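Local structure of probable disease resistance protein At5g66900 (Arabidopsis thaliana, 7L7W) at residues A[25-30]-A[77-82]; A[42-47]-A[102-107]; A[52-57]-A[112-117]; A[32-37]-A[88-93]; A[38-43]-A[84-89]. The protein acts in plant immunity as a helper receptor that forms calcium-permeable, nonselective cation channels, and is represented here by its N-terminal RPW8-type CC-R domain. The protein carries 2 engineered substitutions. All blocks are in the same frame, centred on the assembly; numbering follows the deposited sequence.

Interaction 1 (A[25-30]-A[77-82]). With NI (nickel (II) ion), chain B.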
# COMPACT_ATOMS: atom_id res chain seq x y z
N LYS A 25 29.06 1.98 -2.31
CA LYS A 25 28.82 0.56 -2.43
C LYS A 25 27.92 0.05 -1.31
O LYS A 25 27.09 -0.85 -1.52
CB LYS A 25 30.14 -0.21 -2.45
CG LYS A 25 30.01 -1.71 -2.75
CD LYS A 25 30.15 -2.01 -4.24
CE LYS A 25 29.38 -3.26 -4.64
NZ LYS A 25 29.24 -3.32 -6.12
N VAL A 26 28.07 0.63 -0.11
CA VAL A 26 27.18 0.22 0.98
C VAL A 26 25.73 0.52 0.61
O VAL A 26 24.83 -0.33 0.77
CB VAL A 26 27.56 0.92 2.30
CG1 VAL A 26 26.45 0.71 3.32
CG2 VAL A 26 28.88 0.39 2.82
N VAL A 27 25.48 1.73 0.11
CA VAL A 27 24.12 2.15 -0.21
C VAL A 27 23.55 1.29 -1.34
O VAL A 27 22.35 0.97 -1.34
CB VAL A 27 24.11 3.66 -0.53
CG1 VAL A 27 22.71 4.15 -0.92
CG2 VAL A 27 24.61 4.46 0.67
N ILE A 28 24.40 0.88 -2.28
CA ILE A 28 23.93 0.03 -3.36
C ILE A 28 23.53 -1.34 -2.81
O ILE A 28 22.44 -1.85 -3.10
CB ILE A 28 24.98 -0.11 -4.48
CG1 ILE A 28 25.23 1.24 -5.13
CG2 ILE A 28 24.48 -1.06 -5.55
CD1 ILE A 28 26.41 1.20 -6.11
N ASP A 29 24.40 -1.94 -2.00
CA ASP A 29 24.12 -3.28 -1.50
C ASP A 29 22.89 -3.29 -0.60
O ASP A 29 22.18 -4.30 -0.54
CB ASP A 29 25.33 -3.83 -0.75
CG ASP A 29 26.57 -3.90 -1.63
OD1 ASP A 29 26.43 -4.22 -2.84
OD2 ASP A 29 27.67 -3.61 -1.11
N GLU A 30 22.62 -2.18 0.09
CA GLU A 30 21.41 -2.09 0.90
C GLU A 30 20.17 -1.87 0.03
O GLU A 30 19.11 -2.42 0.33
CB GLU A 30 21.51 -0.99 1.95
CG GLU A 30 22.47 -1.27 3.09
CD GLU A 30 22.14 -2.54 3.87
OE1 GLU A 30 20.97 -3.02 3.86
OE2 GLU A 30 23.09 -3.07 4.50
N ASP A 77 26.81 14.82 0.45
CA ASP A 77 25.47 15.03 0.98
C ASP A 77 24.40 14.29 0.18
O ASP A 77 23.38 13.86 0.74
CB ASP A 77 25.17 16.52 1.03
CG ASP A 77 25.97 17.24 2.14
OD1 ASP A 77 25.84 18.49 2.25
OD2 ASP A 77 26.73 16.56 2.87
N THR A 78 24.61 14.12 -1.13
CA THR A 78 23.64 13.38 -1.93
C THR A 78 23.72 11.88 -1.65
O THR A 78 22.69 11.22 -1.47
CB THR A 78 23.83 13.68 -3.41
OG1 THR A 78 25.22 13.68 -3.71
CG2 THR A 78 23.36 15.10 -3.71
N ILE A 79 24.95 11.35 -1.55
CA ILE A 79 25.09 9.94 -1.19
C ILE A 79 24.54 9.70 0.21
O ILE A 79 23.96 8.64 0.49
CB ILE A 79 26.56 9.51 -1.32
CG1 ILE A 79 27.01 9.60 -2.77
CG2 ILE A 79 26.76 8.10 -0.83
CD1 ILE A 79 28.54 9.46 -2.97
N GLU A 80 24.64 10.69 1.10
CA GLU A 80 24.11 10.50 2.45
C GLU A 80 22.59 10.60 2.48
O GLU A 80 21.95 9.93 3.31
CB GLU A 80 24.73 11.50 3.41
CG GLU A 80 25.97 10.94 4.08
CD GLU A 80 25.68 9.69 4.91
OE1 GLU A 80 25.71 8.58 4.34
OE2 GLU A 80 25.45 9.83 6.14
N ARG A 81 21.98 11.40 1.60
CA ARG A 81 20.52 11.34 1.48
C ARG A 81 20.07 9.97 0.97
O ARG A 81 19.09 9.40 1.49
CB ARG A 81 20.03 12.45 0.57
CG ARG A 81 20.15 13.83 1.23
CD ARG A 81 20.28 14.93 0.20
NE ARG A 81 19.22 14.82 -0.80
CZ ARG A 81 19.31 15.30 -2.04
NH1 ARG A 81 20.43 15.90 -2.45
NH2 ARG A 81 18.28 15.15 -2.88
N ALA A 82 20.77 9.40 -0.02
CA ALA A 82 20.43 8.05 -0.43
C ALA A 82 20.56 7.08 0.74
O ALA A 82 19.70 6.21 0.94
CB ALA A 82 21.28 7.59 -1.61
NI NI B . 25.07 7.30 6.07
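Val-27 points its two methyl groups between Ile-79 and Ala-82, which lie one turn apart on the partner helix. Its CG1, anti to the backbone N (chi1 178°), meets Ala-82 CB at 3.8 Å, and both side chains set off toward the opposite helix, but at about a right angle, so CG1 comes at the methyl from the side. The other branch turns toward Ile-79: Val-27 CG2 lies 4.2 Å from Ile-79 O and 4.5 Å from Ile-79 CG2, a looser approach. The small Ala-82 brings the backbones to 7.0 Å between the CA atoms of Val-27 and Ala-82. Glu-80 leaves its helix away from Val-27, and its chain, bent at chi2, presents both carboxylate oxygens to a nickel ion, Glu-80 OE1 at 2.2 Å and OE2 at 2.6 Å; Asp-83, a turn further on, binds it too. In the four-helix bundle the contact joins helix 20-32 to helix 70-88, with Met-48 of helix 38-60 against Val-27 and Ile-107 and Met-111 of helix 97-114 against Ala-82.

Interaction 2 (A[42-47]-A[102-107])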
# COMPACT_ATOMS: atom_id res chain seq x y z
N LYS A 42 15.71 -1.05 -8.83
CA LYS A 42 16.01 -0.92 -10.25
C LYS A 42 16.52 0.49 -10.52
O LYS A 42 17.70 0.67 -10.86
CB LYS A 42 14.77 -1.24 -11.10
CG LYS A 42 15.04 -1.85 -12.47
CD LYS A 42 13.89 -1.55 -13.44
CE LYS A 42 13.40 -0.11 -13.24
NZ LYS A 42 12.53 0.46 -14.32
N ASP A 43 15.67 1.50 -10.30
CA ASP A 43 15.98 2.86 -10.76
C ASP A 43 17.15 3.47 -9.98
O ASP A 43 18.12 3.96 -10.58
CB ASP A 43 14.73 3.73 -10.63
CG ASP A 43 13.60 3.22 -11.50
OD1 ASP A 43 13.86 2.94 -12.69
OD2 ASP A 43 12.45 3.08 -11.00
N LEU A 44 17.09 3.44 -8.65
CA LEU A 44 18.13 4.08 -7.88
C LEU A 44 19.45 3.31 -7.97
O LEU A 44 20.51 3.93 -8.09
CB LEU A 44 17.70 4.28 -6.43
CG LEU A 44 18.64 5.23 -5.67
CD1 LEU A 44 18.58 6.72 -6.13
CD2 LEU A 44 18.51 5.11 -4.16
N VAL A 45 19.42 1.97 -7.95
CA VAL A 45 20.71 1.30 -8.03
C VAL A 45 21.28 1.41 -9.44
O VAL A 45 22.50 1.41 -9.60
CB VAL A 45 20.68 -0.18 -7.57
CG1 VAL A 45 19.86 -0.35 -6.32
CG2 VAL A 45 20.26 -1.08 -8.69
N SER A 46 20.44 1.56 -10.46
CA SER A 46 21.01 1.77 -11.79
C SER A 46 21.75 3.11 -11.84
O SER A 46 22.89 3.19 -12.34
CB SER A 46 19.94 1.72 -12.87
OG SER A 46 19.54 3.03 -13.22
N THR A 47 21.11 4.17 -11.33
CA THR A 47 21.81 5.45 -11.29
C THR A 47 23.08 5.38 -10.45
O THR A 47 24.13 5.87 -10.86
CB THR A 47 20.89 6.55 -10.78
OG1 THR A 47 20.02 6.96 -11.84
CG2 THR A 47 21.70 7.75 -10.30
N ARG A 102 8.77 10.29 -4.54
CA ARG A 102 9.23 11.58 -5.04
C ARG A 102 10.61 11.91 -4.49
O ARG A 102 11.53 12.24 -5.24
CB ARG A 102 8.22 12.69 -4.69
CG ARG A 102 6.87 12.59 -5.43
CD ARG A 102 7.00 11.91 -6.81
NE ARG A 102 5.72 11.38 -7.30
CZ ARG A 102 5.36 10.10 -7.23
NH1 ARG A 102 6.18 9.22 -6.69
NH2 ARG A 102 4.18 9.70 -7.70
N LYS A 103 10.79 11.72 -3.17
CA LYS A 103 12.09 11.93 -2.55
C LYS A 103 13.17 11.08 -3.23
O LYS A 103 14.20 11.59 -3.67
CB LYS A 103 11.96 11.61 -1.06
CG LYS A 103 13.12 11.87 -0.15
CD LYS A 103 12.71 11.58 1.32
CE LYS A 103 11.25 12.03 1.60
NZ LYS A 103 10.97 12.50 3.00
N ILE A 104 12.89 9.78 -3.41
CA ILE A 104 13.87 8.90 -4.05
C ILE A 104 14.19 9.40 -5.45
O ILE A 104 15.36 9.46 -5.85
CB ILE A 104 13.37 7.45 -4.07
CG1 ILE A 104 13.32 6.91 -2.65
CG2 ILE A 104 14.30 6.58 -4.86
CD1 ILE A 104 14.57 7.23 -1.88
N GLU A 105 13.16 9.82 -6.18
CA GLU A 105 13.38 10.30 -7.54
C GLU A 105 14.30 11.52 -7.54
O GLU A 105 15.23 11.60 -8.35
CB GLU A 105 12.05 10.62 -8.22
CG GLU A 105 11.33 9.38 -8.74
CD GLU A 105 9.90 9.66 -9.18
OE1 GLU A 105 9.37 10.75 -8.86
OE2 GLU A 105 9.30 8.78 -9.86
N ARG A 106 14.12 12.43 -6.58
CA ARG A 106 14.97 13.60 -6.66
C ARG A 106 16.40 13.25 -6.30
O ARG A 106 17.33 13.77 -6.93
CB ARG A 106 14.45 14.76 -5.81
CG ARG A 106 14.81 15.98 -6.59
CD ARG A 106 14.13 17.26 -6.23
NE ARG A 106 14.90 18.34 -6.84
CZ ARG A 106 16.14 18.68 -6.48
NH1 ARG A 106 16.76 18.06 -5.47
NH2 ARG A 106 16.76 19.67 -7.11
N ILE A 107 16.60 12.31 -5.36
CA ILE A 107 17.97 11.85 -5.12
C ILE A 107 18.56 11.34 -6.41
O ILE A 107 19.63 11.78 -6.85
CB ILE A 107 17.99 10.77 -4.02
CG1 ILE A 107 17.48 11.36 -2.70
CG2 ILE A 107 19.40 10.19 -3.90
CD1 ILE A 107 17.50 10.37 -1.55
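Where Leu-44 meets Ile-104 and Ile-107 no flat side chain takes part, and the planar groups at hand are peptides and a carboxylate. Leu-44 CD1 rests 4.2 Å from the carbonyl oxygen Ile-104 O. The carbonyl of Asp-43 accepts from Thr-47 N and Ser-46 OG, which come from the same face of its plane; Ser-46 OG, at 3.1 Å from Asp-43 O, stands 27° out of that plane. The Asp-43 carboxylate has Lys-42 as a salt-bridge partner through OD1. With CG anti to the backbone N (chi1 -167°), Leu-44 extends toward helix 97-114, and its CD1 reaches Ile-107 CG2 at 4.2 Å while its CB faces Ile-104 CG2 at 4.4 Å. Here one leucine of helix 38-60 spans two isoleucines spaced i, i+3 on helix 97-114 of the four-helix bundle. All three residues are buried. Ile-104 and Ile-107 also touch Ala-85 of helix 70-88, and Ile-107 reaches Ala-82 as well, so the isoleucines face two helices at once. Beyond this apolar layer, Thr-47 OG1 is hydrogen-bonded to Asn-108 OD1, a polar link between the same two helices.

Interaction 3 (A[52-57]-A[112-117])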
# COMPACT_ATOMS: atom_id res chain seq x y z
N PHE A 52 29.02 5.03 -9.67
CA PHE A 52 30.05 4.35 -8.89
C PHE A 52 31.47 4.44 -9.45
O PHE A 52 32.41 4.66 -8.67
CB PHE A 52 29.63 2.89 -8.69
CG PHE A 52 30.56 2.12 -7.82
CD1 PHE A 52 30.54 2.31 -6.45
CD2 PHE A 52 31.48 1.25 -8.36
CE1 PHE A 52 31.41 1.62 -5.63
CE2 PHE A 52 32.36 0.55 -7.55
CZ PHE A 52 32.33 0.74 -6.17
N PRO A 53 31.71 4.25 -10.75
CA PRO A 53 33.09 4.39 -11.24
C PRO A 53 33.62 5.81 -11.10
O PRO A 53 34.82 6.02 -10.87
CB PRO A 53 32.99 3.97 -12.71
CG PRO A 53 31.71 3.25 -12.82
CD PRO A 53 30.80 3.93 -11.85
N LEU A 54 32.74 6.80 -11.23
CA LEU A 54 33.15 8.18 -11.03
C LEU A 54 33.60 8.41 -9.60
O LEU A 54 34.57 9.15 -9.35
CB LEU A 54 32.00 9.11 -11.41
CG LEU A 54 32.26 10.59 -11.38
CD1 LEU A 54 31.89 11.16 -12.73
CD2 LEU A 54 31.40 11.19 -10.30
N THR A 55 32.94 7.76 -8.64
CA THR A 55 33.41 7.80 -7.26
C THR A 55 34.74 7.08 -7.12
O THR A 55 35.59 7.51 -6.35
CB THR A 55 32.40 7.17 -6.29
OG1 THR A 55 32.00 5.89 -6.79
CG2 THR A 55 31.19 8.07 -6.12
N GLN A 56 34.93 5.99 -7.85
CA GLN A 56 36.21 5.31 -7.75
C GLN A 56 37.35 6.22 -8.19
O GLN A 56 38.37 6.33 -7.50
CB GLN A 56 36.19 4.03 -8.57
CG GLN A 56 35.16 3.05 -8.09
CD GLN A 56 35.27 1.74 -8.80
OE1 GLN A 56 34.87 1.61 -9.96
NE2 GLN A 56 35.83 0.75 -8.12
N LYS A 57 37.19 6.89 -9.33
CA LYS A 57 38.30 7.69 -9.82
C LYS A 57 38.43 9.01 -9.07
O LYS A 57 39.53 9.57 -9.04
CB LYS A 57 38.20 7.92 -11.33
CG LYS A 57 37.22 8.95 -11.81
CD LYS A 57 37.18 8.96 -13.35
CE LYS A 57 36.48 7.73 -13.94
NZ LYS A 57 36.53 7.71 -15.45
N LEU A 112 22.42 11.84 -11.05
CA LEU A 112 22.67 11.86 -12.49
C LEU A 112 23.33 13.16 -12.90
O LEU A 112 24.32 13.15 -13.65
CB LEU A 112 21.37 11.64 -13.25
CG LEU A 112 20.91 10.18 -13.23
CD1 LEU A 112 19.74 9.96 -14.16
CD2 LEU A 112 22.05 9.22 -13.56
N LYS A 113 22.84 14.30 -12.39
CA LYS A 113 23.47 15.55 -12.81
C LYS A 113 24.92 15.61 -12.35
O LYS A 113 25.79 16.09 -13.08
CB LYS A 113 22.70 16.77 -12.28
CG LYS A 113 23.22 18.08 -12.89
CD LYS A 113 23.13 19.26 -11.93
CE LYS A 113 23.99 19.05 -10.68
NZ LYS A 113 25.27 19.82 -10.70
N PHE A 114 25.20 15.04 -11.17
CA PHE A 114 26.57 15.03 -10.69
C PHE A 114 27.48 14.25 -11.63
O PHE A 114 28.67 14.57 -11.74
CB PHE A 114 26.61 14.44 -9.29
CG PHE A 114 27.93 14.59 -8.65
CD1 PHE A 114 28.19 15.67 -7.82
CD2 PHE A 114 28.95 13.67 -8.89
CE1 PHE A 114 29.44 15.84 -7.24
CE2 PHE A 114 30.21 13.82 -8.31
CZ PHE A 114 30.45 14.91 -7.48
N CYS A 115 26.95 13.24 -12.31
CA CYS A 115 27.77 12.46 -13.23
C CYS A 115 28.22 13.26 -14.45
O CYS A 115 28.92 12.69 -15.30
CB CYS A 115 27.00 11.22 -13.68
SG CYS A 115 26.76 9.98 -12.37
N GLN A 116 27.85 14.54 -14.57
CA GLN A 116 28.38 15.44 -15.58
C GLN A 116 29.49 16.34 -15.02
O GLN A 116 29.75 17.42 -15.56
CB GLN A 116 27.27 16.30 -16.18
CG GLN A 116 25.95 15.57 -16.45
CD GLN A 116 26.10 14.44 -17.46
OE1 GLN A 116 26.78 14.59 -18.48
NE2 GLN A 116 25.45 13.30 -17.18
N ILE A 117 30.12 15.93 -13.94
CA ILE A 117 31.15 16.73 -13.31
C ILE A 117 32.41 16.68 -14.17
O ILE A 117 32.79 15.62 -14.69
CB ILE A 117 31.40 16.24 -11.88
CG1 ILE A 117 32.38 17.16 -11.14
CG2 ILE A 117 31.85 14.78 -11.86
CD1 ILE A 117 31.69 18.21 -10.31
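Leu-54 reaches across to Phe-114 and Ile-117 at the place where helix 97-114 gives way to a turn. Its CB points toward that partner segment, and CG continues in the same general direction, being anti to the backbone N (chi1 -175°); the touching is left to the two methyl groups at the end. CD1 comes to Ile-117 CG2 at 3.7 Å and passes Cys-115 O at 4.2 Å. CD2 meets the edge of the Phe-114 ring, close to the ring plane: it lies 3.5 Å from Phe-114 CE2 and 3.8 Å from Phe-114 CD2, and thus sits beside that ring and not over a face of it. The branched end of Leu-54 therefore straddles two partners, with Ile-117 CG2 reached by both methyls, CD2 at 3.9 Å. A type I beta turn that starts at Phe-114, the last residue of helix 97-114 in the four-helix bundle, and runs to Ile-117 brings these partners together, since it folds Ile-117 back so that its CG2 comes beside Phe-114 on the Leu-54 side. The side chains of Leu-54 and Ile-117 run at about a right angle. Cys-115, next to Phe-114 in the turn, packs against Ile-50 and Leu-51 of helix 38-60, while the Phe-114 ring also touches Leu-75 and Glu-74 of helix 70-88.

Interaction 4 (A[32-37]-A[88-93])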
# COMPACT_ATOMS: atom_id res chain seq x y z
N LYS A 32 19.69 -2.79 -3.10
CA LYS A 32 19.40 -3.94 -3.95
C LYS A 32 18.49 -4.94 -3.23
O LYS A 32 17.69 -5.62 -3.89
CB LYS A 32 20.71 -4.60 -4.40
CG LYS A 32 21.24 -4.05 -5.71
CD LYS A 32 22.58 -4.69 -6.08
CE LYS A 32 23.09 -4.17 -7.42
NZ LYS A 32 24.51 -4.54 -7.66
N LYS A 33 18.56 -5.00 -1.89
CA LYS A 33 17.80 -5.98 -1.12
C LYS A 33 16.29 -5.84 -1.33
O LYS A 33 15.56 -6.83 -1.20
CB LYS A 33 18.14 -5.85 0.37
CG LYS A 33 19.56 -6.25 0.74
CD LYS A 33 19.82 -6.12 2.24
CE LYS A 33 21.32 -6.08 2.57
NZ LYS A 33 21.56 -5.72 4.01
N PHE A 34 15.79 -4.64 -1.65
CA PHE A 34 14.34 -4.41 -1.79
C PHE A 34 13.89 -4.65 -3.24
O PHE A 34 13.39 -3.75 -3.92
CB PHE A 34 13.99 -3.00 -1.32
CG PHE A 34 14.39 -2.72 0.11
CD1 PHE A 34 13.80 -3.41 1.17
CD2 PHE A 34 15.35 -1.78 0.40
CE1 PHE A 34 14.19 -3.16 2.49
CE2 PHE A 34 15.74 -1.53 1.73
CZ PHE A 34 15.17 -2.22 2.77
N LYS A 35 14.08 -5.90 -3.70
CA LYS A 35 13.81 -6.22 -5.10
C LYS A 35 12.39 -5.86 -5.51
O LYS A 35 12.16 -5.33 -6.60
CB LYS A 35 14.11 -7.69 -5.38
CG LYS A 35 15.33 -8.22 -4.66
CD LYS A 35 15.32 -9.72 -4.49
CE LYS A 35 16.73 -10.22 -4.73
NZ LYS A 35 16.77 -11.66 -5.14
N ALA A 36 11.41 -6.10 -4.62
CA ALA A 36 10.01 -5.86 -4.97
C ALA A 36 9.74 -4.40 -5.28
O ALA A 36 8.86 -4.10 -6.11
CB ALA A 36 9.09 -6.34 -3.86
N PHE A 37 10.48 -3.46 -4.66
CA PHE A 37 10.22 -2.02 -4.77
C PHE A 37 11.18 -1.44 -5.80
O PHE A 37 12.37 -1.24 -5.52
CB PHE A 37 10.36 -1.33 -3.42
CG PHE A 37 9.92 0.11 -3.42
CD1 PHE A 37 8.59 0.46 -3.66
CD2 PHE A 37 10.85 1.14 -3.19
CE1 PHE A 37 8.20 1.80 -3.66
CE2 PHE A 37 10.46 2.47 -3.20
CZ PHE A 37 9.13 2.80 -3.44
N LYS A 88 15.70 4.05 6.04
CA LYS A 88 14.37 4.24 6.61
C LYS A 88 13.28 3.51 5.82
O LYS A 88 12.14 3.41 6.30
CB LYS A 88 14.01 5.73 6.67
CG LYS A 88 13.65 6.29 5.31
CD LYS A 88 12.77 7.56 5.33
CE LYS A 88 13.27 8.62 6.29
NZ LYS A 88 13.09 9.93 5.60
N PHE A 89 13.57 3.02 4.62
CA PHE A 89 12.52 2.38 3.81
C PHE A 89 11.68 1.34 4.53
O PHE A 89 10.44 1.37 4.36
CB PHE A 89 13.10 1.73 2.55
CG PHE A 89 12.06 1.13 1.66
CD1 PHE A 89 11.06 1.92 1.12
CD2 PHE A 89 12.06 -0.23 1.41
CE1 PHE A 89 10.08 1.37 0.30
CE2 PHE A 89 11.07 -0.80 0.59
CZ PHE A 89 10.08 0.01 0.05
N PRO A 90 12.23 0.40 5.30
CA PRO A 90 11.37 -0.60 5.96
C PRO A 90 10.28 -0.01 6.85
O PRO A 90 9.30 -0.70 7.15
CB PRO A 90 12.37 -1.42 6.78
CG PRO A 90 13.62 -1.34 5.98
CD PRO A 90 13.66 0.07 5.45
N ARG A 91 10.41 1.24 7.30
CA ARG A 91 9.36 1.84 8.09
C ARG A 91 8.55 2.88 7.31
O ARG A 91 7.75 3.59 7.91
CB ARG A 91 9.94 2.44 9.37
CG ARG A 91 10.69 1.39 10.20
CD ARG A 91 11.48 2.02 11.33
NE ARG A 91 11.48 3.48 11.25
CZ ARG A 91 12.53 4.25 10.94
NH1 ARG A 91 13.72 3.73 10.65
NH2 ARG A 91 12.37 5.58 10.91
N VAL A 92 8.70 2.94 5.99
CA VAL A 92 7.79 3.76 5.19
C VAL A 92 6.41 3.08 5.19
O VAL A 92 6.26 1.95 4.71
CB VAL A 92 8.32 3.95 3.77
CG1 VAL A 92 7.39 4.82 2.98
CG2 VAL A 92 9.67 4.59 3.83
N LYS A 93 5.41 3.77 5.74
CA LYS A 93 4.03 3.27 5.74
C LYS A 93 3.45 3.37 4.33
O LYS A 93 3.94 4.14 3.49
CB LYS A 93 3.19 4.06 6.75
CG LYS A 93 3.90 4.18 8.08
CD LYS A 93 3.04 4.77 9.16
CE LYS A 93 3.92 5.18 10.34
NZ LYS A 93 4.75 6.42 10.05
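Phe-34 and Phe-37 stand at the two ends of a type I beta turn, Phe-34 being also the centre of an inverse gamma turn, and face Phe-89 and Pro-90, which form a short 3-10 segment. The Phe-89 ring, CG anti to the backbone N (chi1 -178°), reaches both turn residues. Its edge is directed at the face of Phe-34 in a T-shaped pair, centroids 4.8 Å apart and planes at 69°, with Phe-89 CD2 3.5 Å above the plane of the Phe-34 ring, over its centre. Against Phe-37 the same ring makes an offset stack, centroids 4.6 Å apart and planes at 25°. This aromatic cluster joins the two connections at one end of the four-helix bundle, that between helices 20-32 and 38-60 and that between 70-88 and 97-114. At its outer side Pro-90 CG lies 3.7 Å from Phe-34 CZ. The cluster also faces the assembly: Tyr-95 of the second subunit packs on Phe-34, Phe-37 and Phe-89, and Trp-94 of that subunit donates from NE1 to Val-92 O.

Interaction 5 (A[38-43]-A[84-89])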
# COMPACT_ATOMS: atom_id res chain seq x y z
N LYS A 38 10.67 -1.16 -7.00
CA LYS A 38 11.54 -0.89 -8.13
C LYS A 38 12.22 0.48 -8.10
O LYS A 38 13.37 0.57 -8.55
CB LYS A 38 10.77 -1.05 -9.44
CG LYS A 38 10.28 -2.48 -9.69
CD LYS A 38 11.30 -3.51 -9.25
CE LYS A 38 10.92 -4.90 -9.74
NZ LYS A 38 12.07 -5.86 -9.60
N PRO A 39 11.57 1.56 -7.63
CA PRO A 39 12.30 2.84 -7.52
C PRO A 39 13.60 2.72 -6.76
O PRO A 39 14.56 3.45 -7.05
CB PRO A 39 11.30 3.75 -6.78
CG PRO A 39 9.96 3.22 -7.18
CD PRO A 39 10.14 1.72 -7.29
N LEU A 40 13.68 1.80 -5.81
CA LEU A 40 14.95 1.56 -5.13
C LEU A 40 15.83 0.60 -5.93
O LEU A 40 16.90 0.98 -6.41
CB LEU A 40 14.70 1.02 -3.72
CG LEU A 40 14.54 2.08 -2.63
CD1 LEU A 40 14.43 1.42 -1.26
CD2 LEU A 40 15.71 3.08 -2.64
N SER A 41 15.37 -0.65 -6.11
CA SER A 41 16.25 -1.74 -6.54
C SER A 41 16.52 -1.75 -8.04
O SER A 41 17.47 -2.40 -8.48
CB SER A 41 15.65 -3.09 -6.14
OG SER A 41 14.38 -3.28 -6.76
N LYS A 42 15.71 -1.05 -8.83
CA LYS A 42 16.01 -0.92 -10.25
C LYS A 42 16.52 0.49 -10.52
O LYS A 42 17.70 0.67 -10.86
CB LYS A 42 14.77 -1.24 -11.10
CG LYS A 42 15.04 -1.85 -12.47
CD LYS A 42 13.89 -1.55 -13.44
CE LYS A 42 13.40 -0.11 -13.24
NZ LYS A 42 12.53 0.46 -14.32
N ASP A 43 15.67 1.50 -10.30
CA ASP A 43 15.98 2.86 -10.76
C ASP A 43 17.15 3.47 -9.98
O ASP A 43 18.12 3.96 -10.58
CB ASP A 43 14.73 3.73 -10.63
CG ASP A 43 13.60 3.22 -11.50
OD1 ASP A 43 13.86 2.94 -12.69
OD2 ASP A 43 12.45 3.08 -11.00
N VAL A 84 20.34 7.60 4.06
CA VAL A 84 19.28 7.78 5.05
C VAL A 84 17.96 7.23 4.52
O VAL A 84 17.22 6.55 5.25
CB VAL A 84 19.17 9.27 5.42
CG1 VAL A 84 17.85 9.56 6.07
CG2 VAL A 84 20.33 9.66 6.33
N ALA A 85 17.64 7.53 3.25
CA ALA A 85 16.38 7.07 2.67
C ALA A 85 16.32 5.55 2.63
O ALA A 85 15.30 4.94 2.99
CB ALA A 85 16.21 7.67 1.28
N VAL A 86 17.42 4.92 2.23
CA VAL A 86 17.45 3.46 2.16
C VAL A 86 17.28 2.86 3.54
O VAL A 86 16.58 1.86 3.72
CB VAL A 86 18.75 2.99 1.49
CG1 VAL A 86 19.08 1.57 1.91
CG2 VAL A 86 18.63 3.07 -0.02
N ARG A 87 17.92 3.45 4.55
CA ARG A 87 17.83 2.84 5.86
C ARG A 87 16.45 3.04 6.48
O ARG A 87 16.07 2.25 7.35
CB ARG A 87 18.93 3.36 6.78
CG ARG A 87 20.28 3.29 6.10
CD ARG A 87 21.40 2.95 7.04
NE ARG A 87 21.70 1.52 7.04
CZ ARG A 87 22.84 0.99 6.62
NH1 ARG A 87 23.03 -0.32 6.65
NH2 ARG A 87 23.80 1.78 6.16
N LYS A 88 15.70 4.05 6.04
CA LYS A 88 14.37 4.24 6.61
C LYS A 88 13.28 3.51 5.82
O LYS A 88 12.14 3.41 6.30
CB LYS A 88 14.01 5.73 6.67
CG LYS A 88 13.65 6.29 5.31
CD LYS A 88 12.77 7.56 5.33
CE LYS A 88 13.27 8.62 6.29
NZ LYS A 88 13.09 9.93 5.60
N PHE A 89 13.57 3.02 4.62
CA PHE A 89 12.52 2.38 3.81
C PHE A 89 11.68 1.34 4.53
O PHE A 89 10.44 1.37 4.36
CB PHE A 89 13.10 1.73 2.55
CG PHE A 89 12.06 1.13 1.66
CD1 PHE A 89 11.06 1.92 1.12
CD2 PHE A 89 12.06 -0.23 1.41
CE1 PHE A 89 10.08 1.37 0.30
CE2 PHE A 89 11.07 -0.80 0.59
CZ PHE A 89 10.08 0.01 0.05
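Near one end of the four-helix bundle, the start of helix 38-60 packs on the end of helix 70-88 through Leu-40, whose two methyl groups part between Val-86 and Phe-89. Leu-40 CD1 lies over a face of the Phe-89 ring as a CH-pi contact, 4.1 Å from the centroid and 22° off the ring normal. It is shifted toward the rim, with Phe-89 CG as the nearest ring atom at 3.8 Å. The second branch, Leu-40 CD2, meets Val-86 CG2 at 3.9 Å; that methyl is available because Val-86 holds CG1 anti to the backbone N (chi1 156°), leaving CG2 beside the N. On the leucine side the helix makes a wider pi-type turn, in which Lys-38 O accepts from both Lys-42 N and Asp-43 N. All three touching side chains are buried. Two further helices close in: Glu-30 and Ala-31 of helix 20-32 touch Val-86, while Tyr-100 of helix 97-114 packs on Leu-40 and is hydrogen-bonded through its OH to Ala-85 O.

In the fold
The contacts follow the four-helix bundle of helices 20-32, 38-60, 70-88 and 97-114. Interactions 4 and 5, with centres 6 Å apart, lie toward one end and share Lys-88 and Phe-89; the centre of interaction 2 is about 7 Å from that of interaction 5, and the two share Lys-42 and Asp-43. Interaction 1 lies nearest the chain's centre; interaction 3 lies beyond it, its centre about 25 Å from that of interaction 4. Interactions 2 and 3 both join helices 38-60 and 97-114, their centres about 15 Å apart, nearly three helical turns. Segments mostly alternate along the chain: in this interleaved CC-R domain the first helix pairs with the third, the second with third and fourth.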